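Local coordinates for protein enterotoxin type A (Staphylococcus aureus, PDB 1DYQ) that acts in its natural form as a zinc-binding superantigen, binding MHC class II and T-cell receptors to activate T cells, and causes staphylococcal food poisoning, at residues N129-D133 and G134-T138; R162-Q165 and E166-L170. The protein carries 3 engineered substitutions. One frame throughout, in Å; residues are numbered along the deposited sequence.

Contact 1 (N129-D133 and G134-T138)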
ATOM      1  N   ASN A 129      -2.098   6.938 -16.178  1.00 16.06           N
ATOM      2  CA  ASN A 129      -2.513   6.436 -17.514  1.00 15.96           C
ATOM      3  C   ASN A 129      -3.206   5.079 -17.260  1.00 17.09           C
ATOM      4  O   ASN A 129      -2.554   4.173 -16.747  1.00 17.43           O
ATOM      5  CB  ASN A 129      -1.312   6.210 -18.398  1.00 18.24           C
ATOM      6  CG  ASN A 129      -0.469   7.467 -18.620  1.00 16.60           C
ATOM      7  OD1 ASN A 129       0.740   7.447 -18.416  1.00 20.07           O
ATOM      8  ND2 ASN A 129      -1.129   8.544 -18.988  1.00 17.81           N
ATOM      9  N   LEU A 130      -4.478   4.987 -17.591  1.00 15.79           N
ATOM     10  CA  LEU A 130      -5.195   3.734 -17.384  1.00 15.50           C
ATOM     11  C   LEU A 130      -5.738   3.208 -18.727  1.00 18.68           C
ATOM     12  O   LEU A 130      -6.419   3.951 -19.433  1.00 19.44           O
ATOM     13  CB  LEU A 130      -6.333   3.898 -16.390  1.00 16.67           C
ATOM     14  CG  LEU A 130      -7.046   2.613 -15.953  1.00 17.83           C
ATOM     15  CD1 LEU A 130      -7.537   2.761 -14.517  1.00 19.02           C
ATOM     16  CD2 LEU A 130      -8.283   2.347 -16.836  1.00 16.89           C
ATOM     17  N   TRP A 131      -5.472   1.962 -18.990  1.00 17.61           N
ATOM     18  CA  TRP A 131      -6.031   1.284 -20.172  1.00 19.52           C
ATOM     19  C   TRP A 131      -6.932   0.138 -19.699  1.00 20.29           C
ATOM     20  O   TRP A 131      -6.550  -0.592 -18.777  1.00 18.25           O
ATOM     21  CB  TRP A 131      -4.932   0.760 -21.067  1.00 19.49           C
ATOM     22  CG  TRP A 131      -4.120   1.809 -21.769  1.00 20.45           C
ATOM     23  CD1 TRP A 131      -4.382   2.348 -22.993  1.00 21.12           C
ATOM     24  CD2 TRP A 131      -2.901   2.409 -21.317  1.00 19.31           C
ATOM     25  NE1 TRP A 131      -3.408   3.257 -23.332  1.00 20.96           N
ATOM     26  CE2 TRP A 131      -2.466   3.300 -22.324  1.00 18.26           C
ATOM     27  CE3 TRP A 131      -2.104   2.271 -20.174  1.00 19.25           C
ATOM     28  CZ2 TRP A 131      -1.326   4.063 -22.203  1.00 19.67           C
ATOM     29  CZ3 TRP A 131      -0.962   3.032 -20.053  1.00 21.51           C
ATOM     30  CH2 TRP A 131      -0.567   3.926 -21.075  1.00 19.41           C
ATOM     31  N   LEU A 132      -8.096   0.016 -20.315  1.00 20.29           N
ATOM     32  CA  LEU A 132      -8.993  -1.122 -20.045  1.00 21.25           C
ATOM     33  C   LEU A 132      -9.201  -1.898 -21.361  1.00 22.34           C
ATOM     34  O   LEU A 132      -9.738  -1.308 -22.314  1.00 22.07           O
ATOM     35  CB  LEU A 132     -10.305  -0.643 -19.505  1.00 19.89           C
ATOM     36  CG  LEU A 132     -11.464  -1.658 -19.401  1.00 22.21           C
ATOM     37  CD1 LEU A 132     -11.122  -2.699 -18.332  1.00 23.30           C
ATOM     38  CD2 LEU A 132     -12.739  -0.912 -19.049  1.00 23.88           C
ATOM     39  N   ASP A 133      -8.679  -3.090 -21.442  1.00 21.72           N
ATOM     40  CA  ASP A 133      -8.702  -3.866 -22.700  1.00 22.98           C
ATOM     41  C   ASP A 133      -8.100  -3.040 -23.824  1.00 24.27           C
ATOM     42  O   ASP A 133      -8.605  -2.998 -24.951  1.00 23.84           O
ATOM     43  CB  ASP A 133     -10.108  -4.325 -23.035  1.00 22.05           C
ATOM     44  CG  ASP A 133     -10.662  -5.337 -22.028  1.00 22.21           C
ATOM     45  OD1 ASP A 133      -9.932  -6.278 -21.679  1.00 23.26           O
ATOM     46  OD2 ASP A 133     -11.827  -5.158 -21.626  1.00 23.84           O
ATOM     47  N   GLY A 134      -6.999  -2.340 -23.522  1.00 24.03           N
ATOM     48  CA  GLY A 134      -6.285  -1.537 -24.459  1.00 23.36           C
ATOM     49  C   GLY A 134      -6.805  -0.151 -24.703  1.00 21.76           C
ATOM     50  O   GLY A 134      -6.106   0.630 -25.418  1.00 23.71           O
ATOM     51  N   LYS A 135      -7.974   0.222 -24.249  1.00 22.26           N
ATOM     52  CA  LYS A 135      -8.522   1.561 -24.520  1.00 23.80           C
ATOM     53  C   LYS A 135      -8.263   2.478 -23.337  1.00 24.99           C
ATOM     54  O   LYS A 135      -8.632   2.124 -22.208  1.00 21.00           O
ATOM     55  CB  LYS A 135     -10.005   1.473 -24.837  1.00 28.43           C
ATOM     56  CG  LYS A 135     -10.816   2.724 -24.637  1.00 31.84           C
ATOM     57  CD  LYS A 135     -10.288   3.907 -25.427  1.00 38.48           C
ATOM     58  CE  LYS A 135     -11.175   5.138 -25.220  1.00 40.15           C
ATOM     59  NZ  LYS A 135     -12.391   5.056 -26.084  1.00 44.47           N
ATOM     60  N   GLN A 136      -7.674   3.646 -23.576  1.00 24.00           N
ATOM     61  CA  GLN A 136      -7.440   4.572 -22.461  1.00 26.66           C
ATOM     62  C   GLN A 136      -8.744   5.047 -21.850  1.00 26.82           C
ATOM     63  O   GLN A 136      -9.736   5.333 -22.550  1.00 27.70           O
ATOM     64  CB  GLN A 136      -6.566   5.735 -22.896  1.00 29.30           C
ATOM     65  CG  GLN A 136      -6.066   6.605 -21.745  1.00 34.83           C
ATOM     66  CD  GLN A 136      -4.772   7.316 -22.062  1.00 36.78           C
ATOM     67  OE1 GLN A 136      -4.376   7.441 -23.225  1.00 38.11           O
ATOM     68  NE2 GLN A 136      -4.071   7.784 -21.030  1.00 37.38           N
ATOM     69  N   ASN A 137      -8.796   5.101 -20.520  1.00 25.12           N
ATOM     70  CA  ASN A 137      -9.928   5.667 -19.802  1.00 24.81           C
ATOM     71  C   ASN A 137      -9.423   6.896 -19.014  1.00 25.09           C
ATOM     72  O   ASN A 137      -8.335   6.816 -18.431  1.00 25.10           O
ATOM     73  CB  ASN A 137     -10.564   4.710 -18.826  1.00 27.22           C
ATOM     74  CG  ASN A 137     -11.384   3.589 -19.380  1.00 31.69           C
ATOM     75  OD1 ASN A 137     -11.823   2.699 -18.621  1.00 31.35           O
ATOM     76  ND2 ASN A 137     -11.645   3.576 -20.678  1.00 29.34           N
ATOM     77  N   THR A 138     -10.228   7.927 -18.933  1.00 24.72           N
ATOM     78  CA  THR A 138      -9.883   9.116 -18.172  1.00 26.90           C
ATOM     79  C   THR A 138      -9.884   8.811 -16.664  1.00 24.85           C
ATOM     80  O   THR A 138     -10.712   8.036 -16.208  1.00 26.85           O
ATOM     81  CB  THR A 138     -10.905  10.253 -18.412  1.00 32.58           C
ATOM     82  OG1 THR A 138     -11.099  10.427 -19.821  1.00 35.95           O
ATOM     83  CG2 THR A 138     -10.389  11.555 -17.816  1.00 35.32           C
TER
HETATM   84  O   HOH W   1      -5.704   7.491 -18.440  1.00 23.89           O
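L132 and K135 close a beta hairpin with a two-residue loop through paired backbone bonds: L132 N gives to K135 O at 2.9 Å, and K135 N returns to L132 O at 3.0 Å. Between them, D133 and G134, both with positive phi, form the type I' turn. A third backbone bond, N137 N to L130 O at 2.9 Å, follows along the ladder.

Packing differs between the two faces. On one, W131 and Q136 form a non-hydrogen-bonded pair. Q136 keeps CG anti to its own N (chi1 -169°) and runs extended, which lays its amide, with CD 4.2 Å above the indole plane of W131, near the ring's rim; the planes differ by 31°. On the other, L130 CD2 meets N137 CB at 3.8 Å, while L132 CD2 lies 3.7 Å from N137 OD1, an oxygen hydrogen-bonded to Y168.

Water 1 takes bonds from L130 N and Q136 NE2 (3.1 Å) and donates to N137 O at 2.7 Å.

With one amide tilted over the rim of an indole, the hairpin's own bonds stay local, whereas N137 and the two leucines tie this edge of the beta-grasp sheet to helix 153-168.

Contact 2 (R162-Q165 and E166-L170)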
ATOM      1  N   ARG A 162      -7.849   1.782  -4.221  1.00 11.88           N
ATOM      2  CA  ARG A 162      -9.133   2.175  -3.681  1.00 12.82           C
ATOM      3  C   ARG A 162     -10.034   2.713  -4.826  1.00 13.81           C
ATOM      4  O   ARG A 162     -11.161   2.286  -4.944  1.00 13.87           O
ATOM      5  CB  ARG A 162      -9.034   3.253  -2.607  1.00 13.64           C
ATOM      6  CG  ARG A 162     -10.391   3.689  -2.059  1.00 13.59           C
ATOM      7  CD  ARG A 162     -10.211   4.656  -0.867  1.00 14.81           C
ATOM      8  NE  ARG A 162      -9.764   3.867   0.281  1.00 15.15           N
ATOM      9  CZ  ARG A 162     -10.529   3.093   1.022  1.00 15.18           C
ATOM     10  NH1 ARG A 162     -11.823   2.989   0.820  1.00 15.77           N
ATOM     11  NH2 ARG A 162      -9.948   2.354   1.982  1.00 17.08           N
ATOM     12  N   TYR A 163      -9.374   3.467  -5.712  1.00 12.90           N
ATOM     13  CA  TYR A 163     -10.113   3.971  -6.903  1.00 15.32           C
ATOM     14  C   TYR A 163     -10.458   2.818  -7.823  1.00 13.58           C
ATOM     15  O   TYR A 163     -11.609   2.810  -8.355  1.00 14.83           O
ATOM     16  CB  TYR A 163      -9.222   4.997  -7.621  1.00 14.77           C
ATOM     17  CG  TYR A 163      -9.803   5.411  -8.982  1.00 16.51           C
ATOM     18  CD1 TYR A 163     -10.867   6.272  -9.055  1.00 21.13           C
ATOM     19  CD2 TYR A 163      -9.245   4.868 -10.127  1.00 18.82           C
ATOM     20  CE1 TYR A 163     -11.392   6.631 -10.303  1.00 21.59           C
ATOM     21  CE2 TYR A 163      -9.792   5.207 -11.379  1.00 22.89           C
ATOM     22  CZ  TYR A 163     -10.835   6.082 -11.430  1.00 22.96           C
ATOM     23  OH  TYR A 163     -11.347   6.447 -12.675  1.00 25.89           O
ATOM     24  N   LEU A 164      -9.595   1.850  -8.025  1.00 13.55           N
ATOM     25  CA  LEU A 164      -9.920   0.717  -8.903  1.00 14.50           C
ATOM     26  C   LEU A 164     -11.105  -0.050  -8.360  1.00 16.03           C
ATOM     27  O   LEU A 164     -11.928  -0.557  -9.122  1.00 14.41           O
ATOM     28  CB  LEU A 164      -8.742  -0.182  -9.163  1.00 12.47           C
ATOM     29  CG  LEU A 164      -7.512   0.464  -9.823  1.00 11.85           C
ATOM     30  CD1 LEU A 164      -6.390  -0.524  -9.998  1.00 13.33           C
ATOM     31  CD2 LEU A 164      -7.931   1.090 -11.178  1.00 15.34           C
ATOM     32  N   GLN A 165     -11.180  -0.207  -7.035  1.00 14.06           N
ATOM     33  CA  GLN A 165     -12.368  -0.878  -6.470  1.00 13.66           C
ATOM     34  C   GLN A 165     -13.609  -0.055  -6.707  1.00 14.43           C
ATOM     35  O   GLN A 165     -14.654  -0.603  -7.134  1.00 15.31           O
ATOM     36  CB  GLN A 165     -12.122  -1.087  -4.939  1.00 12.55           C
ATOM     37  CG  GLN A 165     -13.296  -1.850  -4.303  1.00 12.29           C
ATOM     38  CD  GLN A 165     -13.432  -3.247  -4.878  1.00 13.30           C
ATOM     39  OE1 GLN A 165     -12.499  -3.969  -5.146  1.00 17.11           O
ATOM     40  NE2 GLN A 165     -14.713  -3.621  -5.087  1.00 17.46           N
ATOM     41  N   GLU A 166     -13.599   1.225  -6.460  1.00 14.10           N
ATOM     42  CA  GLU A 166     -14.732   2.102  -6.577  1.00 17.25           C
ATOM     43  C   GLU A 166     -15.234   2.204  -8.027  1.00 19.04           C
ATOM     44  O   GLU A 166     -16.442   2.130  -8.252  1.00 20.10           O
ATOM     45  CB  GLU A 166     -14.373   3.527  -6.104  1.00 20.93           C
ATOM     46  CG  GLU A 166     -15.633   4.408  -6.011  1.00 27.58           C
ATOM     47  CD  GLU A 166     -16.581   3.835  -4.958  1.00 30.56           C
ATOM     48  OE1 GLU A 166     -16.190   3.830  -3.777  1.00 32.10           O
ATOM     49  OE2 GLU A 166     -17.667   3.352  -5.331  1.00 33.18           O
ATOM     50  N   LYS A 167     -14.300   2.351  -8.944  1.00 17.63           N
ATOM     51  CA  LYS A 167     -14.679   2.580 -10.355  1.00 18.41           C
ATOM     52  C   LYS A 167     -14.894   1.302 -11.104  1.00 17.21           C
ATOM     53  O   LYS A 167     -15.869   1.236 -11.919  1.00 19.82           O
ATOM     54  CB  LYS A 167     -13.620   3.462 -11.016  1.00 20.73           C
ATOM     55  CG  LYS A 167     -13.825   3.691 -12.512  1.00 23.80           C
ATOM     56  CD  LYS A 167     -14.948   4.690 -12.746  1.00 29.68           C
ATOM     57  CE  LYS A 167     -14.946   5.164 -14.201  1.00 30.72           C
ATOM     58  NZ  LYS A 167     -15.828   6.369 -14.344  1.00 35.84           N
ATOM     59  N   TYR A 168     -14.083   0.285 -10.948  1.00 15.81           N
ATOM     60  CA  TYR A 168     -14.157  -0.949 -11.686  1.00 15.85           C
ATOM     61  C   TYR A 168     -14.545  -2.169 -10.877  1.00 18.01           C
ATOM     62  O   TYR A 168     -14.636  -3.272 -11.459  1.00 18.57           O
ATOM     63  CB  TYR A 168     -12.798  -1.243 -12.379  1.00 17.50           C
ATOM     64  CG  TYR A 168     -12.394  -0.127 -13.318  1.00 20.95           C
ATOM     65  CD1 TYR A 168     -12.937  -0.091 -14.601  1.00 23.28           C
ATOM     66  CD2 TYR A 168     -11.574   0.919 -12.915  1.00 19.24           C
ATOM     67  CE1 TYR A 168     -12.612   0.946 -15.466  1.00 22.21           C
ATOM     68  CE2 TYR A 168     -11.265   1.957 -13.765  1.00 20.68           C
ATOM     69  CZ  TYR A 168     -11.795   1.959 -15.046  1.00 22.54           C
ATOM     70  OH  TYR A 168     -11.491   2.999 -15.896  1.00 22.64           O
ATOM     71  N   ASN A 169     -14.841  -2.037  -9.587  1.00 15.75           N
ATOM     72  CA  ASN A 169     -15.181  -3.211  -8.762  1.00 16.43           C
ATOM     73  C   ASN A 169     -14.119  -4.275  -8.850  1.00 15.22           C
ATOM     74  O   ASN A 169     -14.342  -5.484  -8.887  1.00 15.89           O
ATOM     75  CB  ASN A 169     -16.547  -3.798  -9.192  1.00 17.11           C
ATOM     76  CG  ASN A 169     -17.651  -2.787  -9.103  1.00 23.00           C
ATOM     77  OD1 ASN A 169     -17.768  -2.019  -8.166  1.00 22.61           O
ATOM     78  ND2 ASN A 169     -18.526  -2.782 -10.130  1.00 27.55           N
ATOM     79  N   LEU A 170     -12.839  -3.872  -8.729  1.00 15.05           N
ATOM     80  CA  LEU A 170     -11.711  -4.733  -8.968  1.00 15.30           C
ATOM     81  C   LEU A 170     -11.703  -6.052  -8.233  1.00 13.48           C
ATOM     82  O   LEU A 170     -11.404  -7.127  -8.755  1.00 13.20           O
ATOM     83  CB  LEU A 170     -10.418  -3.936  -8.632  1.00 15.40           C
ATOM     84  CG  LEU A 170      -9.121  -4.655  -8.870  1.00 15.79           C
ATOM     85  CD1 LEU A 170      -8.847  -4.916 -10.360  1.00 16.28           C
ATOM     86  CD2 LEU A 170      -7.950  -3.851  -8.281  1.00 15.59           C
TER
HETATM   87  O   HOH W   2     -10.713   5.346 -14.933  1.00 25.01           O
HETATM   88  O   HOH W   3     -13.687   8.100 -13.013  1.00 38.46           O
HETATM   89  O   HOH W   4     -16.922  -2.008  -5.190  1.00 32.66           O
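K167 lies alongside Y163, one helical turn earlier, and its whole chain can be tracked against the phenol. CB sits over one face of the Y163 ring, 4.1 Å from its centroid and 21° off the normal, a CH-pi contact. CG, anti to the backbone N (chi1 175°), reaches 3.7 Å from Y163 OH and also lies over a face of the adjacent Y168 ring, near its rim. The bend at chi2 (76°) keeps CD and CE running past the same hydroxyl, with CD at 4.0 Å. NZ ends 3.1 Å from water 3, which it shares with Y163 OH, and water 2 joins Y163 OH to Y168 OH at 2.6 and 2.7 Å respectively; Y168 OH is also hydrogen-bonded to N137 OD1.

On another side of the helix, L164 CB packs 3.9 Å from L170 CD2, and L164 CD2 meets Y168 CD2. Q165, bent at chi2, reaches toward the helix end, its amide near the N169–L170 peptide and OE1 bonded to Y171 N.

The last backbone bonds weaken: N169 N to Q165 O and L170 N to L164 O are both weak, and N169 turns to positive phi. This is the C-terminal end of the long helix that packs across the sheet in the beta-grasp fold.

Contact 1 is a surface hairpin whose first strand also pairs with strand 226-232, bearer of the zinc ligands H226 and D228; contact 2 is partly buried and forms the C-terminal end of helix 153-168. They meet directly: L130 CD1 packs 3.8 Å from L164 CD2, and Y168 OH lies 2.8 Å from N137 OD1 in a probable hydrogen bond. L130 and L164 are buried and form the apolar join between strand and helix, whereas W131 and K167 belong to more exposed margins. Cross-strand bonds and a water bridge hold 129-138, while i to i+4 bonds, leucine packing and a lysine–tyrosine CH-pi contact hold 162-170.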